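PDB 6R7V: mirolysin from Tannerella forsythia, which probably cleaves peptide bonds as a zinc-dependent metallopeptidase of the pappalysin family of metzincins, captured here as a latent zymogen held by a cysteine switch. Local coordinates for residues H217-D222 with M267-D272; F263-D268 with L277-Q282. The protein carries 1 engineered substitution. One frame throughout, in Å; residues are numbered along the deposited sequence.

Interactions 1 and 2 are two sides of one turn, the methionine-bearing Met-turn of metzincins, and they share Met267 and Asp268. Along the chain come 217-222, with the third zinc histidine, then 263-268, 267-272 running through strand 269-270, and finally 277-282, which starts helix 280-288. The centres of the contacts lie about 9 Å apart, on the same side of the chain's centre. Direct links between them are packing of Ile218 CD1 on Asn265 CB and a probable hydrogen bond of Thr270 OG1 with Phe263 O. Interaction 1 thus joins the turn to the metal-binding loop, and interaction 2 joins it to the helix that follows.

Interaction 1: H217-D222 with M267-D272; sequences HIWGDD and MDYTYD. With CA (calcium ion), chain B; ZN (zinc ion), chain D.
His217 and Tyr269 meet edge to face beside the zinc ion, the tyrosine edge directed at the imidazole face with the planes at 71° and Tyr269 CE1 over that face. His217 CB lies 4.0 Å from Met267 O and above the rim of the Trp219 ring. Further out, CD2 comes within 3.8 Å of Met267 O, and ND1 gives a hydrogen bond in the ring plane to the syn lone pair of Asp221 OD1 at 2.7 Å, a second-shell bond that fixes the ring's rotation. CE1 approaches Tyr269 OH to 3.1 Å, and the tip, NE2, binds zinc at 2.0 Å. The other zinc ligands are His207, His211 and Cys6, whose sulfur takes a coordination position on the metal, as expected of a cysteine switch; Tyr269 OH itself is hydrogen-bonded to Glu9.

Trp219 closes the aromatic cluster. Its CG sits between the backbone N and the carbonyl carbon (chi1 71°), and at the far end of the indole CH2 stands over the centre of the Tyr269 ring, 3.5 Å from CZ, in a second edge-to-face pair. One backbone bond crosses, Ile218 N to Met267 O at 3.1 Å, with the donor above the carbonyl plane. Ile218 CG2 rests against Asp268 CG at 3.8 Å. The type I turn from His217 to Gly220 carries the loop on to a calcium ion, gripped by Trp219 O, both carboxylate oxygens of Asp222, a water, and the carbonyls of Ser225, Gln238 and Gly239.

The loop 217-222 follows helix 203-212, whose His207 and His211 touch Met267, while strand 269-270 runs parallel to strand 243-244.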
loop_
_atom_site.group_PDB
_atom_site.type_symbol
_atom_site.label_atom_id
_atom_site.label_comp_id
_atom_site.label_asym_id
_atom_site.label_seq_id
_atom_site.Cartn_x
_atom_site.Cartn_y
_atom_site.Cartn_z
ATOM N N HIS A 217 8.540 -1.849 5.048
ATOM C CA HIS A 217 8.833 -3.280 5.067
ATOM C C HIS A 217 9.194 -3.732 6.459
ATOM O O HIS A 217 9.984 -3.074 7.150
ATOM C CB HIS A 217 9.966 -3.580 4.117
ATOM C CG HIS A 217 9.549 -3.419 2.700
ATOM N ND1 HIS A 217 10.439 -3.019 1.742
ATOM C CD2 HIS A 217 8.335 -3.585 2.129
ATOM C CE1 HIS A 217 9.761 -2.977 0.606
ATOM N NE2 HIS A 217 8.480 -3.269 0.789
ATOM N N ILE A 218 8.618 -4.870 6.863
ATOM C CA ILE A 218 8.707 -5.321 8.250
ATOM C C ILE A 218 10.164 -5.620 8.692
ATOM O O ILE A 218 10.499 -5.487 9.868
ATOM C CB ILE A 218 7.793 -6.544 8.444
ATOM C CG1 ILE A 218 7.669 -6.929 9.916
ATOM C CG2 ILE A 218 8.245 -7.746 7.578
ATOM C CD1 ILE A 218 6.481 -7.854 10.193
ATOM N N TRP A 219 11.017 -6.014 7.748
ATOM C CA TRP A 219 12.408 -6.339 8.090
ATOM C C TRP A 219 13.345 -5.113 8.112
ATOM O O TRP A 219 14.539 -5.270 8.422
ATOM C CB TRP A 219 12.969 -7.415 7.155
ATOM C CG TRP A 219 13.213 -6.935 5.770
ATOM C CD1 TRP A 219 14.381 -6.460 5.256
ATOM C CD2 TRP A 219 12.241 -6.843 4.721
ATOM N NE1 TRP A 219 14.188 -6.057 3.950
ATOM C CE2 TRP A 219 12.890 -6.295 3.594
ATOM C CE3 TRP A 219 10.897 -7.229 4.604
ATOM C CZ2 TRP A 219 12.230 -6.076 2.377
ATOM C CZ3 TRP A 219 10.239 -7.000 3.405
ATOM C CH2 TRP A 219 10.917 -6.454 2.294
ATOM N N GLY A 220 12.841 -3.925 7.796
ATOM C CA GLY A 220 13.657 -2.718 7.926
ATOM C C GLY A 220 14.545 -2.310 6.768
ATOM O O GLY A 220 15.326 -1.372 6.918
ATOM N N ASP A 221 14.415 -2.982 5.610
ATOM C CA ASP A 221 15.133 -2.652 4.385
ATOM C C ASP A 221 16.617 -2.477 4.668
ATOM O O ASP A 221 17.213 -1.479 4.274
ATOM C CB ASP A 221 14.537 -1.356 3.777
ATOM C CG ASP A 221 13.161 -1.573 3.180
ATOM O OD1 ASP A 221 13.005 -2.527 2.412
ATOM O OD2 ASP A 221 12.238 -0.782 3.502
ATOM N N ASP A 222 17.224 -3.443 5.376
ATOM C CA ASP A 222 18.594 -3.272 5.822
ATOM C C ASP A 222 19.506 -4.387 5.386
ATOM O O ASP A 222 20.562 -4.602 6.000
ATOM C CB ASP A 222 18.580 -3.179 7.353
ATOM C CG ASP A 222 17.837 -4.316 8.045
ATOM O OD1 ASP A 222 17.505 -5.318 7.374
ATOM O OD2 ASP A 222 17.569 -4.198 9.240
ATOM N N MET A 267 3.295 -6.556 5.149
ATOM C CA MET A 267 4.459 -5.765 4.792
ATOM C C MET A 267 5.731 -6.602 4.646
ATOM O O MET A 267 6.821 -6.042 4.575
ATOM C CB MET A 267 4.667 -4.634 5.809
ATOM C CG MET A 267 3.449 -3.679 5.884
ATOM S SD MET A 267 2.723 -3.156 4.283
ATOM C CE MET A 267 4.128 -2.254 3.560
ATOM N N ASP A 268 5.579 -7.929 4.523
ATOM C CA ASP A 268 6.711 -8.788 4.176
ATOM C C ASP A 268 6.643 -9.026 2.647
ATOM O O ASP A 268 5.884 -8.342 1.947
ATOM C CB ASP A 268 6.711 -10.109 5.006
ATOM C CG ASP A 268 8.110 -10.701 5.216
ATOM O OD1 ASP A 268 8.989 -10.475 4.360
ATOM O OD2 ASP A 268 8.325 -11.363 6.234
ATOM N N TYR A 269 7.461 -9.965 2.118
ATOM C CA TYR A 269 7.527 -10.274 0.685
ATOM C C TYR A 269 6.990 -11.660 0.372
ATOM O O TYR A 269 7.265 -12.208 -0.697
ATOM C CB TYR A 269 8.967 -10.159 0.150
ATOM C CG TYR A 269 9.446 -8.782 -0.255
ATOM C CD1 TYR A 269 8.583 -7.683 -0.242
ATOM C CD2 TYR A 269 10.746 -8.588 -0.710
ATOM C CE1 TYR A 269 9.005 -6.433 -0.692
ATOM C CE2 TYR A 269 11.184 -7.341 -1.142
ATOM C CZ TYR A 269 10.306 -6.269 -1.145
ATOM O OH TYR A 269 10.755 -5.031 -1.533
ATOM N N THR A 270 6.211 -12.230 1.289
ATOM C CA THR A 270 5.668 -13.566 1.115
ATOM C C THR A 270 4.519 -13.624 0.081
ATOM O O THR A 270 3.977 -12.579 -0.319
ATOM C CB THR A 270 5.211 -14.095 2.468
ATOM O OG1 THR A 270 4.474 -13.083 3.124
ATOM C CG2 THR A 270 6.393 -14.508 3.340
ATOM N N TYR A 271 4.151 -14.844 -0.341
ATOM C CA TYR A 271 3.045 -15.073 -1.273
ATOM C C TYR A 271 1.744 -14.541 -0.727
ATOM O O TYR A 271 1.523 -14.606 0.476
ATOM C CB TYR A 271 2.847 -16.561 -1.531
ATOM C CG TYR A 271 3.888 -17.271 -2.354
ATOM C CD1 TYR A 271 4.809 -16.561 -3.127
ATOM C CD2 TYR A 271 3.908 -18.653 -2.421
ATOM C CE1 TYR A 271 5.745 -17.226 -3.929
ATOM C CE2 TYR A 271 4.817 -19.325 -3.230
ATOM C CZ TYR A 271 5.741 -18.609 -3.972
ATOM O OH TYR A 271 6.648 -19.316 -4.738
ATOM N N ASP A 272 0.857 -14.071 -1.608
ATOM C CA ASP A 272 -0.411 -13.536 -1.153
ATOM C C ASP A 272 -1.221 -14.434 -0.223
ATOM O O ASP A 272 -1.826 -13.936 0.739
ATOM C CB ASP A 272 -1.298 -13.268 -2.351
ATOM C CG ASP A 272 -0.945 -12.083 -3.224
ATOM O OD1 ASP A 272 0.220 -11.630 -3.186
ATOM O OD2 ASP A 272 -1.819 -11.633 -3.963
HETATM CA CA CA B . 16.395 -6.232 9.349
HETATM ZN ZN ZN D . 6.865 -2.837 -0.356
HETATM O O HOH W 1 15.789 -5.182 11.397
#

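Interaction 2: F263-D268 with L277-Q282; sequences FMNYMD and LFTKGQ
Tyr266 drives its ring edge into the face of Phe278: CD2 stands over the centre of the phenyl ring, 3.5 Å from Phe278 CD2, with the planes at 68°. Tyr266 belongs to the Met-turn itself, a type I turn from Asn265 to Asp268 that carries Met267 close to the zinc, and Phe278 packs against it from the chain leading into helix 280-288. One face of the Tyr266 ring is covered by the backbone of Leu277, whose N lies above the rim. The two backbones make a single bridge at Asn265 and Leu277: Tyr266 N donates to Leu277 O at 3.1 Å, whereas the bond from Leu277 N to Met264 O is weak. Beside it, Leu277 CD2 packs on Met264 CG at 3.6 Å.

Asn265 and Gln282 reach toward each other tip to tip and exchange two hydrogen bonds. Asn265 CG is anti to the backbone N (chi1 -167°), and from there ND2 donates to Gln282 OE1 while Gln282 NE2 donates to Asn265 OD1, each at 2.9 Å. Each donated bond lies nearly in the plane of the amide giving it, although the two planes are turned 48° apart. Gln282 OE1 also accepts from Thr279 N at 2.8 Å, and Thr279 OG1 accepts from Gln282 N, a capping box at the start of the helix; the same hydroxyl is also hydrogen-bonded to Asp234, its strongest polar partner. Met267 CG passes 3.5 Å from Gln282 NE2. Asn265 OD1 completes an Asx turn by accepting from Met267 N, which approaches from the opposite face of its amide plane to Gln282 NE2.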
loop_
_atom_site.group_PDB
_atom_site.type_symbol
_atom_site.label_atom_id
_atom_site.label_comp_id
_atom_site.label_asym_id
_atom_site.label_seq_id
_atom_site.Cartn_x
_atom_site.Cartn_y
_atom_site.Cartn_z
ATOM N N PHE A 263 6.170 -13.411 9.322
ATOM C CA PHE A 263 6.297 -13.508 7.862
ATOM C C PHE A 263 4.955 -13.433 7.151
ATOM O O PHE A 263 4.942 -13.241 5.936
ATOM C CB PHE A 263 7.031 -14.791 7.466
ATOM C CG PHE A 263 6.352 -16.062 7.902
ATOM C CD1 PHE A 263 5.286 -16.588 7.174
ATOM C CD2 PHE A 263 6.761 -16.724 9.054
ATOM C CE1 PHE A 263 4.658 -17.762 7.580
ATOM C CE2 PHE A 263 6.138 -17.900 9.452
ATOM C CZ PHE A 263 5.083 -18.405 8.725
ATOM N N MET A 264 3.843 -13.563 7.894
ATOM C CA MET A 264 2.482 -13.486 7.339
ATOM C C MET A 264 1.908 -12.046 7.424
ATOM O O MET A 264 0.735 -11.821 7.127
ATOM C CB MET A 264 1.543 -14.531 7.973
ATOM C CG MET A 264 1.160 -14.339 9.442
ATOM S SD MET A 264 2.493 -14.296 10.669
ATOM C CE MET A 264 3.205 -15.924 10.446
ATOM N N ASN A 265 2.742 -11.104 7.834
ATOM C CA ASN A 265 2.382 -9.680 7.816
ATOM C C ASN A 265 2.317 -9.215 6.380
ATOM O O ASN A 265 3.170 -9.593 5.568
ATOM C CB ASN A 265 3.424 -8.883 8.582
ATOM C CG ASN A 265 2.949 -7.473 8.871
ATOM O OD1 ASN A 265 3.108 -6.575 8.050
ATOM N ND2 ASN A 265 2.306 -7.277 10.023
ATOM N N TYR A 266 1.340 -8.345 6.047
ATOM C CA TYR A 266 1.263 -7.854 4.667
ATOM C C TYR A 266 2.489 -7.078 4.217
ATOM O O TYR A 266 2.699 -6.953 2.996
ATOM C CB TYR A 266 0.042 -6.934 4.500
ATOM C CG TYR A 266 -1.285 -7.615 4.809
ATOM C CD1 TYR A 266 -1.673 -8.765 4.141
ATOM C CD2 TYR A 266 -2.131 -7.121 5.795
ATOM C CE1 TYR A 266 -2.853 -9.431 4.466
ATOM C CE2 TYR A 266 -3.338 -7.756 6.097
ATOM C CZ TYR A 266 -3.681 -8.915 5.441
ATOM O OH TYR A 266 -4.854 -9.552 5.750
ATOM N N MET A 267 3.295 -6.556 5.149
ATOM C CA MET A 267 4.459 -5.765 4.792
ATOM C C MET A 267 5.731 -6.602 4.646
ATOM O O MET A 267 6.821 -6.042 4.575
ATOM C CB MET A 267 4.667 -4.634 5.809
ATOM C CG MET A 267 3.449 -3.679 5.884
ATOM S SD MET A 267 2.723 -3.156 4.283
ATOM C CE MET A 267 4.128 -2.254 3.560
ATOM N N ASP A 268 5.579 -7.929 4.523
ATOM C CA ASP A 268 6.711 -8.788 4.176
ATOM C C ASP A 268 6.643 -9.026 2.647
ATOM O O ASP A 268 5.884 -8.342 1.947
ATOM C CB ASP A 268 6.711 -10.109 5.006
ATOM C CG ASP A 268 8.110 -10.701 5.216
ATOM O OD1 ASP A 268 8.989 -10.475 4.360
ATOM O OD2 ASP A 268 8.325 -11.363 6.234
ATOM N N LEU A 277 -2.289 -10.611 8.127
ATOM C CA LEU A 277 -2.540 -9.591 9.146
ATOM C C LEU A 277 -1.726 -8.345 8.986
ATOM O O LEU A 277 -0.613 -8.329 8.406
ATOM C CB LEU A 277 -2.338 -10.098 10.616
ATOM C CG LEU A 277 -0.894 -10.065 11.156
ATOM C CD1 LEU A 277 -0.884 -10.189 12.691
ATOM C CD2 LEU A 277 -0.037 -11.183 10.572
ATOM N N PHE A 278 -2.325 -7.266 9.545
ATOM C CA PHE A 278 -1.637 -6.079 10.014
ATOM C C PHE A 278 -1.614 -6.175 11.511
ATOM O O PHE A 278 -2.526 -6.788 12.078
ATOM C CB PHE A 278 -2.335 -4.761 9.632
ATOM C CG PHE A 278 -2.255 -4.354 8.175
ATOM C CD1 PHE A 278 -1.038 -3.981 7.599
ATOM C CD2 PHE A 278 -3.415 -4.246 7.411
ATOM C CE1 PHE A 278 -0.988 -3.534 6.275
ATOM C CE2 PHE A 278 -3.359 -3.815 6.084
ATOM C CZ PHE A 278 -2.142 -3.493 5.522
ATOM N N THR A 279 -0.672 -5.525 12.164
ATOM C CA THR A 279 -0.718 -5.489 13.623
ATOM C C THR A 279 -1.484 -4.262 14.131
ATOM O O THR A 279 -1.702 -3.288 13.386
ATOM C CB THR A 279 0.677 -5.448 14.233
ATOM O OG1 THR A 279 1.303 -4.189 13.958
ATOM C CG2 THR A 279 1.548 -6.588 13.826
ATOM N N LYS A 280 -1.811 -4.252 15.431
ATOM C CA LYS A 280 -2.419 -3.058 16.034
ATOM C C LYS A 280 -1.495 -1.831 15.888
ATOM O O LYS A 280 -1.980 -0.720 15.668
ATOM C CB LYS A 280 -2.712 -3.306 17.510
ATOM C CG LYS A 280 -3.822 -4.346 17.703
ATOM C CD LYS A 280 -3.949 -4.763 19.164
ATOM C CE LYS A 280 -5.025 -5.806 19.337
ATOM N NZ LYS A 280 -5.055 -6.310 20.742
ATOM N N GLY A 281 -0.184 -2.027 16.058
ATOM C CA GLY A 281 0.754 -0.916 15.915
ATOM C C GLY A 281 0.791 -0.345 14.511
ATOM O O GLY A 281 0.918 0.877 14.326
ATOM N N GLN A 282 0.709 -1.228 13.489
ATOM C CA GLN A 282 0.654 -0.747 12.108
ATOM C C GLN A 282 -0.647 0.019 11.880
ATOM O O GLN A 282 -0.604 1.074 11.275
ATOM C CB GLN A 282 0.768 -1.925 11.130
ATOM C CG GLN A 282 2.177 -2.530 11.070
ATOM C CD GLN A 282 2.171 -3.806 10.261
ATOM O OE1 GLN A 282 1.254 -4.632 10.366
ATOM N NE2 GLN A 282 3.187 -3.967 9.391
#